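Local structure of FMN reductase [NAD(P)H] (Bacillus subtilis, 1ZCH) at residues A[52-55]-A[56-59]; A[234-237]-A[238-241]; A[218-221]-A[222-226]; A[195-198]-A[199-203]. The protein uses NADH or NADPH to reduce flavin mononucleotide, and also reduces nitroaromatic compounds, quinones, chromates and azo dyes, working as an FMN-containing homodimer. All coordinates share one frame; numbering follows the deposited sequence.

Interaction 1 of 4, residues A[52-55]-A[56-59]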
loop_
_atom_site.group_PDB
_atom_site.type_symbol
_atom_site.label_atom_id
_atom_site.label_comp_id
_atom_site.label_asym_id
_atom_site.label_seq_id
_atom_site.Cartn_x
_atom_site.Cartn_y
_atom_site.Cartn_z
ATOM N N GLN A 52 -19.671 -11.711 1.511
ATOM C CA GLN A 52 -20.941 -11.140 1.935
ATOM C C GLN A 52 -21.797 -12.193 2.635
ATOM O O GLN A 52 -22.837 -11.874 3.211
ATOM C CB GLN A 52 -21.688 -10.552 0.737
ATOM C CG GLN A 52 -20.871 -9.526 -0.036
ATOM C CD GLN A 52 -21.647 -8.886 -1.168
ATOM O OE1 GLN A 52 -22.441 -7.971 -0.952
ATOM N NE2 GLN A 52 -21.429 -9.373 -2.383
ATOM N N ASP A 53 -21.353 -13.446 2.589
ATOM C CA ASP A 53 -22.075 -14.532 3.250
ATOM C C ASP A 53 -21.991 -14.297 4.753
ATOM O O ASP A 53 -20.897 -14.211 5.314
ATOM C CB ASP A 53 -21.443 -15.884 2.922
ATOM C CG ASP A 53 -22.145 -17.034 3.617
ATOM O OD1 ASP A 53 -23.268 -17.382 3.200
ATOM O OD2 ASP A 53 -21.582 -17.584 4.586
ATOM N N LYS A 54 -23.148 -14.207 5.402
ATOM C CA LYS A 54 -23.206 -13.960 6.838
ATOM C C LYS A 54 -22.363 -14.918 7.680
ATOM O O LYS A 54 -21.578 -14.480 8.526
ATOM C CB LYS A 54 -24.661 -14.006 7.314
ATOM C CG LYS A 54 -24.866 -13.477 8.722
ATOM C CD LYS A 54 -24.602 -11.980 8.786
ATOM C CE LYS A 54 -24.753 -11.444 10.203
ATOM N NZ LYS A 54 -24.616 -9.962 10.251
ATOM N N GLU A 55 -22.521 -16.218 7.452
ATOM C CA GLU A 55 -21.782 -17.226 8.213
ATOM C C GLU A 55 -20.269 -17.133 8.034
ATOM O O GLU A 55 -19.515 -17.168 9.009
ATOM C CB GLU A 55 -22.248 -18.631 7.820
ATOM C CG GLU A 55 -23.736 -18.880 8.014
ATOM C CD GLU A 55 -24.161 -18.861 9.472
ATOM O OE1 GLU A 55 -23.969 -17.826 10.144
ATOM O OE2 GLU A 55 -24.697 -19.887 9.944
ATOM N N ARG A 56 -19.831 -17.026 6.784
ATOM C CA ARG A 56 -18.409 -16.933 6.477
ATOM C C ARG A 56 -17.808 -15.655 7.062
ATOM O O ARG A 56 -16.712 -15.671 7.622
ATOM C CB ARG A 56 -18.203 -16.976 4.956
ATOM C CG ARG A 56 -16.749 -16.876 4.505
ATOM C CD ARG A 56 -16.605 -17.060 2.992
ATOM N NE ARG A 56 -16.907 -18.429 2.573
ATOM C CZ ARG A 56 -18.027 -18.806 1.964
ATOM N NH1 ARG A 56 -18.973 -17.916 1.683
ATOM N NH2 ARG A 56 -18.208 -20.081 1.645
ATOM N N LYS A 57 -18.540 -14.553 6.938
ATOM C CA LYS A 57 -18.082 -13.264 7.447
ATOM C C LYS A 57 -17.969 -13.302 8.974
ATOM O O LYS A 57 -17.059 -12.708 9.560
ATOM C CB LYS A 57 -19.051 -12.161 6.992
ATOM C CG LYS A 57 -18.588 -10.734 7.286
ATOM C CD LYS A 57 -19.260 -9.706 6.372
ATOM C CE LYS A 57 -20.785 -9.719 6.486
ATOM N NZ LYS A 57 -21.252 -9.395 7.868
ATOM N N LYS A 58 -18.889 -14.016 9.616
ATOM C CA LYS A 58 -18.871 -14.139 11.069
ATOM C C LYS A 58 -17.609 -14.890 11.492
ATOM O O LYS A 58 -16.952 -14.522 12.467
ATOM C CB LYS A 58 -20.122 -14.886 11.551
ATOM C CG LYS A 58 -20.240 -15.029 13.060
ATOM C CD LYS A 58 -21.525 -15.766 13.440
ATOM C CE LYS A 58 -21.659 -15.936 14.950
ATOM N NZ LYS A 58 -22.876 -16.721 15.327
ATOM N N LYS A 59 -17.262 -15.936 10.747
ATOM C CA LYS A 59 -16.070 -16.716 11.058
ATOM C C LYS A 59 -14.827 -15.841 10.912
ATOM O O LYS A 59 -13.903 -15.920 11.717
ATOM C CB LYS A 59 -15.959 -17.917 10.115
ATOM C CG LYS A 59 -17.111 -18.905 10.210
ATOM C CD LYS A 59 -16.942 -20.030 9.201
ATOM C CE LYS A 59 -18.090 -21.019 9.277
ATOM N NZ LYS A 59 -18.185 -21.644 10.624
HETATM O O HOH W 1 -21.466 -11.670 9.438
HETATM O O HOH W 2 -24.054 -9.058 6.955
#

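Interaction 2 of 4, residues A[234-237]-A[238-241]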
loop_
_atom_site.group_PDB
_atom_site.type_symbol
_atom_site.label_atom_id
_atom_site.label_comp_id
_atom_site.label_asym_id
_atom_site.label_seq_id
_atom_site.Cartn_x
_atom_site.Cartn_y
_atom_site.Cartn_z
ATOM N N PRO A 234 4.413 -13.146 15.963
ATOM C CA PRO A 234 5.716 -13.773 15.715
ATOM C C PRO A 234 5.690 -14.919 14.706
ATOM O O PRO A 234 6.720 -15.536 14.428
ATOM C CB PRO A 234 6.126 -14.241 17.106
ATOM C CG PRO A 234 4.816 -14.695 17.676
ATOM C CD PRO A 234 3.864 -13.577 17.264
ATOM N N HIS A 235 4.513 -15.180 14.150
ATOM C CA HIS A 235 4.316 -16.265 13.192
ATOM C C HIS A 235 4.285 -15.824 11.727
ATOM O O HIS A 235 3.943 -16.622 10.853
ATOM C CB HIS A 235 2.993 -16.960 13.495
ATOM C CG HIS A 235 1.819 -16.031 13.452
ATOM N ND1 HIS A 235 1.458 -15.242 14.523
ATOM C CD2 HIS A 235 0.983 -15.698 12.440
ATOM C CE1 HIS A 235 0.452 -14.462 14.173
ATOM N NE2 HIS A 235 0.145 -14.717 12.913
ATOM N N ILE A 236 4.631 -14.573 11.448
ATOM C CA ILE A 236 4.583 -14.094 10.070
ATOM C C ILE A 236 5.517 -14.820 9.108
ATOM O O ILE A 236 5.094 -15.226 8.024
ATOM C CB ILE A 236 4.857 -12.572 9.990
ATOM C CG1 ILE A 236 3.755 -11.811 10.732
ATOM C CG2 ILE A 236 4.901 -12.119 8.525
ATOM C CD1 ILE A 236 2.348 -12.101 10.217
ATOM N N ARG A 237 6.781 -14.983 9.486
ATOM C CA ARG A 237 7.716 -15.671 8.606
ATOM C C ARG A 237 7.195 -17.073 8.299
ATOM O O ARG A 237 7.269 -17.540 7.161
ATOM C CB ARG A 237 9.102 -15.775 9.248
ATOM C CG ARG A 237 10.080 -16.557 8.387
ATOM C CD ARG A 237 11.440 -16.693 9.036
ATOM N NE ARG A 237 12.372 -17.398 8.161
ATOM C CZ ARG A 237 13.661 -17.575 8.427
ATOM N NH1 ARG A 237 14.179 -17.098 9.551
ATOM N NH2 ARG A 237 14.436 -18.218 7.563
ATOM N N GLU A 238 6.674 -17.740 9.323
ATOM C CA GLU A 238 6.132 -19.084 9.161
ATOM C C GLU A 238 4.991 -19.096 8.142
ATOM O O GLU A 238 4.948 -19.963 7.270
ATOM C CB GLU A 238 5.637 -19.616 10.508
ATOM C CG GLU A 238 4.974 -20.981 10.427
ATOM C CD GLU A 238 4.706 -21.575 11.796
ATOM O OE1 GLU A 238 4.067 -20.896 12.628
ATOM O OE2 GLU A 238 5.134 -22.725 12.038
ATOM N N MET A 239 4.071 -18.139 8.260
ATOM C CA MET A 239 2.939 -18.032 7.334
ATOM C C MET A 239 3.453 -17.888 5.911
ATOM O O MET A 239 3.029 -18.605 5.002
ATOM C CB MET A 239 2.073 -16.802 7.656
ATOM C CG MET A 239 1.121 -16.411 6.506
ATOM S SD MET A 239 0.327 -14.777 6.652
ATOM C CE MET A 239 1.603 -13.720 5.980
ATOM N N LEU A 240 4.363 -16.938 5.728
ATOM C CA LEU A 240 4.942 -16.668 4.419
ATOM C C LEU A 240 5.595 -17.901 3.805
ATOM O O LEU A 240 5.365 -18.211 2.636
ATOM C CB LEU A 240 5.958 -15.527 4.528
ATOM C CG LEU A 240 5.339 -14.168 4.882
ATOM C CD1 LEU A 240 6.432 -13.146 5.192
ATOM C CD2 LEU A 240 4.470 -13.696 3.717
ATOM N N GLU A 241 6.401 -18.611 4.590
ATOM C CA GLU A 241 7.072 -19.803 4.088
ATOM C C GLU A 241 6.068 -20.886 3.711
ATOM O O GLU A 241 6.225 -21.565 2.694
ATOM C CB GLU A 241 8.050 -20.345 5.132
ATOM C CG GLU A 241 9.107 -19.346 5.554
ATOM C CD GLU A 241 10.174 -19.958 6.445
ATOM O OE1 GLU A 241 9.818 -20.587 7.466
ATOM O OE2 GLU A 241 11.370 -19.801 6.122
HETATM O O HOH W 3 7.374 -17.080 12.128
#

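Interaction 3 of 4, residues A[218-221]-A[222-226]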
loop_
_atom_site.group_PDB
_atom_site.type_symbol
_atom_site.label_atom_id
_atom_site.label_comp_id
_atom_site.label_asym_id
_atom_site.label_seq_id
_atom_site.Cartn_x
_atom_site.Cartn_y
_atom_site.Cartn_z
ATOM N N ARG A 218 -5.040 8.659 27.005
ATOM C CA ARG A 218 -3.756 8.172 26.509
ATOM C C ARG A 218 -3.311 8.982 25.286
ATOM O O ARG A 218 -4.135 9.327 24.436
ATOM C CB ARG A 218 -3.885 6.691 26.136
ATOM C CG ARG A 218 -2.611 6.052 25.623
ATOM C CD ARG A 218 -2.820 4.586 25.247
ATOM N NE ARG A 218 -3.140 3.746 26.401
ATOM C CZ ARG A 218 -4.362 3.321 26.711
ATOM N NH1 ARG A 218 -5.398 3.655 25.953
ATOM N NH2 ARG A 218 -4.549 2.558 27.780
ATOM N N ASN A 219 -2.022 9.300 25.197
ATOM C CA ASN A 219 -1.544 10.049 24.038
ATOM C C ASN A 219 -1.074 9.084 22.951
ATOM O O ASN A 219 -1.326 7.880 23.033
ATOM C CB ASN A 219 -0.424 11.031 24.416
ATOM C CG ASN A 219 0.777 10.350 25.031
ATOM O OD1 ASN A 219 1.134 9.237 24.657
ATOM N ND2 ASN A 219 1.425 11.034 25.972
ATOM N N TRP A 220 -0.397 9.607 21.933
ATOM C CA TRP A 220 0.065 8.775 20.827
ATOM C C TRP A 220 1.224 7.844 21.183
ATOM O O TRP A 220 1.120 6.631 21.019
ATOM C CB TRP A 220 0.463 9.660 19.643
ATOM C CG TRP A 220 0.811 8.898 18.400
ATOM C CD1 TRP A 220 -0.056 8.257 17.557
ATOM C CD2 TRP A 220 2.117 8.726 17.840
ATOM N NE1 TRP A 220 0.632 7.703 16.502
ATOM C CE2 TRP A 220 1.967 7.976 16.650
ATOM C CE3 TRP A 220 3.403 9.133 18.228
ATOM C CZ2 TRP A 220 3.055 7.624 15.842
ATOM C CZ3 TRP A 220 4.490 8.782 17.424
ATOM C CH2 TRP A 220 4.305 8.036 16.241
ATOM N N SER A 221 2.333 8.401 21.665
ATOM C CA SER A 221 3.479 7.562 22.005
ATOM C C SER A 221 3.111 6.469 23.015
ATOM O O SER A 221 3.636 5.355 22.946
ATOM C CB SER A 221 4.638 8.416 22.541
ATOM O OG SER A 221 4.284 9.081 23.739
ATOM N N GLN A 222 2.216 6.782 23.951
ATOM C CA GLN A 222 1.797 5.790 24.939
ATOM C C GLN A 222 1.054 4.658 24.236
ATOM O O GLN A 222 1.226 3.490 24.579
ATOM C CB GLN A 222 0.891 6.424 26.003
ATOM C CG GLN A 222 1.614 7.416 26.912
ATOM C CD GLN A 222 0.671 8.153 27.850
ATOM O OE1 GLN A 222 -0.474 8.436 27.500
ATOM N NE2 GLN A 222 1.160 8.489 29.041
ATOM N N SER A 223 0.234 5.002 23.248
ATOM C CA SER A 223 -0.511 3.986 22.511
ATOM C C SER A 223 0.443 3.115 21.704
ATOM O O SER A 223 0.386 1.886 21.770
ATOM C CB SER A 223 -1.530 4.639 21.569
ATOM O OG SER A 223 -2.202 3.650 20.799
ATOM N N ILE A 224 1.325 3.758 20.945
ATOM C CA ILE A 224 2.289 3.041 20.117
ATOM C C ILE A 224 3.166 2.123 20.959
ATOM O O ILE A 224 3.453 0.989 20.566
ATOM C CB ILE A 224 3.193 4.028 19.339
ATOM C CG1 ILE A 224 2.331 4.914 18.434
ATOM C CG2 ILE A 224 4.216 3.263 18.507
ATOM C CD1 ILE A 224 1.483 4.143 17.432
ATOM N N ALA A 225 3.586 2.616 22.120
ATOM C CA ALA A 225 4.431 1.834 23.013
ATOM C C ALA A 225 3.673 0.645 23.601
ATOM O O ALA A 225 4.268 -0.397 23.867
ATOM C CB ALA A 225 4.976 2.726 24.137
ATOM N N SER A 226 2.363 0.791 23.793
ATOM C CA SER A 226 1.571 -0.304 24.353
ATOM C C SER A 226 1.412 -1.460 23.367
ATOM O O SER A 226 1.062 -2.572 23.756
ATOM C CB SER A 226 0.188 0.190 24.788
ATOM O OG SER A 226 -0.653 0.447 23.678
#

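Interaction 4 of 4, residues A[195-198]-A[199-203]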
loop_
_atom_site.group_PDB
_atom_site.type_symbol
_atom_site.label_atom_id
_atom_site.label_comp_id
_atom_site.label_asym_id
_atom_site.label_seq_id
_atom_site.Cartn_x
_atom_site.Cartn_y
_atom_site.Cartn_z
ATOM N N SER A 195 10.693 16.495 19.036
ATOM C CA SER A 195 9.878 17.625 19.476
ATOM C C SER A 195 8.480 17.585 18.863
ATOM O O SER A 195 7.496 17.877 19.541
ATOM C CB SER A 195 10.559 18.950 19.117
ATOM O OG SER A 195 11.769 19.096 19.837
ATOM N N HIS A 196 8.392 17.229 17.583
ATOM C CA HIS A 196 7.093 17.147 16.915
ATOM C C HIS A 196 6.229 16.063 17.547
ATOM O O HIS A 196 5.017 16.232 17.697
ATOM C CB HIS A 196 7.260 16.837 15.426
ATOM C CG HIS A 196 7.726 18.003 14.612
ATOM N ND1 HIS A 196 7.039 19.196 14.562
ATOM C CD2 HIS A 196 8.801 18.152 13.804
ATOM C CE1 HIS A 196 7.672 20.032 13.757
ATOM N NE2 HIS A 196 8.745 19.423 13.285
ATOM N N ILE A 197 6.852 14.941 17.901
ATOM C CA ILE A 197 6.121 13.842 18.518
ATOM C C ILE A 197 5.578 14.249 19.891
ATOM O O ILE A 197 4.439 13.929 20.239
ATOM C CB ILE A 197 7.016 12.587 18.659
ATOM C CG1 ILE A 197 7.389 12.061 17.268
ATOM C CG2 ILE A 197 6.285 11.507 19.452
ATOM C CD1 ILE A 197 8.356 10.887 17.282
ATOM N N GLN A 198 6.385 14.963 20.668
ATOM C CA GLN A 198 5.946 15.404 21.988
ATOM C C GLN A 198 4.794 16.406 21.883
ATOM O O GLN A 198 3.877 16.395 22.705
ATOM C CB GLN A 198 7.121 16.006 22.765
ATOM C CG GLN A 198 8.156 14.956 23.160
ATOM C CD GLN A 198 9.364 15.544 23.856
ATOM O OE1 GLN A 198 10.087 16.362 23.285
ATOM N NE2 GLN A 198 9.595 15.125 25.097
ATOM N N ALA A 199 4.834 17.265 20.868
ATOM C CA ALA A 199 3.762 18.240 20.672
ATOM C C ALA A 199 2.504 17.482 20.254
ATOM O O ALA A 199 1.398 17.785 20.703
ATOM C CB ALA A 199 4.152 19.247 19.597
ATOM N N TYR A 200 2.686 16.486 19.392
ATOM C CA TYR A 200 1.575 15.669 18.916
ATOM C C TYR A 200 0.919 14.955 20.094
ATOM O O TYR A 200 -0.308 14.849 20.159
ATOM C CB TYR A 200 2.088 14.647 17.893
ATOM C CG TYR A 200 1.026 13.745 17.290
ATOM C CD1 TYR A 200 -0.174 14.265 16.797
ATOM C CD2 TYR A 200 1.247 12.377 17.164
ATOM C CE1 TYR A 200 -1.124 13.439 16.190
ATOM C CE2 TYR A 200 0.308 11.542 16.554
ATOM C CZ TYR A 200 -0.874 12.077 16.068
ATOM O OH TYR A 200 -1.793 11.252 15.452
ATOM N N ASP A 201 1.736 14.473 21.029
ATOM C CA ASP A 201 1.210 13.773 22.203
ATOM C C ASP A 201 0.229 14.640 22.992
ATOM O O ASP A 201 -0.838 14.171 23.394
ATOM C CB ASP A 201 2.344 13.320 23.137
ATOM C CG ASP A 201 2.886 11.941 22.782
ATOM O OD1 ASP A 201 2.159 11.161 22.129
ATOM O OD2 ASP A 201 4.032 11.626 23.173
ATOM N N GLU A 202 0.588 15.899 23.213
ATOM C CA GLU A 202 -0.289 16.798 23.959
ATOM C C GLU A 202 -1.592 16.976 23.200
ATOM O O GLU A 202 -2.673 16.972 23.787
ATOM C CB GLU A 202 0.376 18.159 24.164
ATOM C CG GLU A 202 1.797 18.074 24.687
ATOM C CD GLU A 202 2.185 19.287 25.505
ATOM O OE1 GLU A 202 1.805 20.414 25.115
ATOM O OE2 GLU A 202 2.876 19.111 26.532
ATOM N N GLN A 203 -1.483 17.127 21.885
ATOM C CA GLN A 203 -2.655 17.294 21.037
ATOM C C GLN A 203 -3.560 16.071 21.123
ATOM O O GLN A 203 -4.782 16.196 21.232
ATOM C CB GLN A 203 -2.228 17.486 19.580
ATOM C CG GLN A 203 -1.447 18.753 19.296
ATOM C CD GLN A 203 -0.940 18.801 17.868
ATOM O OE1 GLN A 203 -1.702 18.603 16.922
ATOM N NE2 GLN A 203 0.351 19.066 17.703
#

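Interaction 1 of 4, residues A[52-55]-A[56-59]
D53 and K57 join the two segments into the first turn of helix 54-63: K57 N donates to D53 O at 2.9 Å. The next two backbone bonds follow the same i to i+4 pattern, K58 N to K54 O and K59 N to E55 O. R56 N comes too early in the helix for such a partner, and D53, the N-cap residue, supplies one from its side chain. A chi1 of 179°, with CG opposite the backbone N, carries D53 OD2 forward to R56 N, 2.9 Å away and met on the anti side of the carboxylate. Replacing D53 with an alanine removes the carboxylate, which would probably leave the R56 N-H without its cap and the helix start prone to fray. This capped turn follows strand 46-51 after a single residue, Q52. R56 bends at chi3 (-69°) and crosses D53 at about a right angle, bringing NH1 within 3.4 Å of D53 CB. Its long salt bridge to D53 OD2 (3.9 Å from NH1) works through charge alone, and E185 of the second subunit is the stronger partner of NH1. K54 and K57 converge until their NZ atoms are 4.2 Å apart. The likely repulsion is probably eased by polar partners: K54 NZ bonds to D71 O, K57 NZ to I70 O and A73 O, and one water accepts from K57 NZ and, weakly, K54 NZ.

Interaction 2 of 4, residues A[234-237]-A[238-241]
H235 and M239 start helix 236-242, with H235 at the N-cap position and M239 N donating to H235 O at 3.0 Å. Along this first stretch the contact divides into a packed apolar side and a looser charged one. On the packed side, I236 CG2 rests against L240 CD1 at 3.8 Å, one turn on, while M239 CE stands farther off. The same two residues, I236 and L240, are joined by the backbone bond from L240 N to I236 O. M239 and L240 both continue onto F156 of strand 155-164, and L240 also reaches L104 of the second subunit, burying this side between sheet and dimer partner. H235 shares P142 of helix 142-148 with M239; chi1 of 58° sets its CG between the backbone N and the carbonyl carbon, and NE2 bonds to R139 O. E238 and E241 lie on the solvent side. Water takes over near E238, bridging its N to P234 O. R237, its chain extended from CG to NE, forms an i to i+4 salt bridge with E241. The guanidinium and carboxylate planes are 61° apart, and the oxygen sits at the guanidinium edge, where R237 NE gives E241 OE2 a weak hydrogen bond of 3.3 Å.

Interaction 3 of 4, residues A[218-221]-A[222-226]
The indole of W220 is overlapped by I224, one turn later in helix 220-228. I224 CG1 lies over one face of the five-membered ring, 3.8 Å from its centroid and 19° off the normal, a CH-pi contact whose closest ring atom is CE2 at 3.6 Å. W220 reaches it through a trans chi1 (-174°), which brings the ring alongside the I224 side chain, while I224 N bonds to W220 O. NE1 of the same indole bonds to N42 O of the second subunit, and I224 packs on I41 of that subunit, so the pair is buried in the dimer interface. At the start of the helix, Q222 crosses N219 at about a right angle. Its chain is extended beyond CG and returns OE1 to N219 N, 2.9 Å away and nearly straight at 169°. In exchange N219 OD1 accepts from Q222 N at 2.8 Å. With a leucine in place of Q222, the N219 N-H would probably lose its acceptor, leaving only the N219 OD1 half of the reciprocal pair. R218 runs obliquely past the same side chain, CG 3.5 Å from Q222 CB, before its guanidinium turns to E216. The reciprocal side-chain to backbone bonds of N219 and Q222 are those of a capping box, closing the N terminus of a helix in which the side chain of S223 lies about 8 Å from a bound FMN.

Interaction 4 of 4, residues A[195-198]-A[199-203]
The imidazole of H196 and the phenol of Y200 belong to residues joined by a 2.9 Å bond from Y200 N to H196 O, and each ring meets other parts of the fold. The H196 imidazole lies against P177, L188 and the short helix 178-181. In Y200, chi1 near 180° swings the phenol away from 195-198, and it meets the indole of W220 with the planes about 55° apart. Its OH bonds to P174 O and to Q44 NE2 of the second subunit. Between the two segments the contact is mainly regular helix backbone, within helix 190-212. A199 N donates to S195 O at 3.0 Å and D201 N to I197 O at 2.9 Å, whereas the bond from E202 N to Q198 O is stretched to 3.4 Å and weak. E202 CG also approaches Q198 O, at 3.3 Å. On the buried side, I197 CG2 is 4.4 Å from D201 OD2, a loose approach, and both side chains also touch W220 of the same chain and, across the dimer interface, L93 of the second subunit. Both oxygens of the buried D201 carboxylate are hydrogen-bonded, OD2 to S221 OG in the first turn of helix 220-228. A negative group beside the N-terminal end of that helix would probably be stabilised by its dipole, while Y200 links a residue of the FMN site to the dimer partner.

Overall arrangement
Each contact is local, within one helix or at its start, and closes no long loop; they follow in series along the chain, none nesting or crossing. Interaction 1 comes first, where strand 46-51, outermost within the chain, passes into helix 54-63. Interaction 4 follows in the long helix 190-212, on the opposite side of the chain's centre and about 41 Å away between centres. Interaction 3 begins the next helix, 220-228, and interaction 2 the last one, 236-242, which returns to the sheet. Only interactions 3 and 4 touch, their centres about 11 Å apart: S221 and W220 meet D201 and Y200, tying two consecutive helices together. All four reach the second subunit, so these helices also join the homodimer.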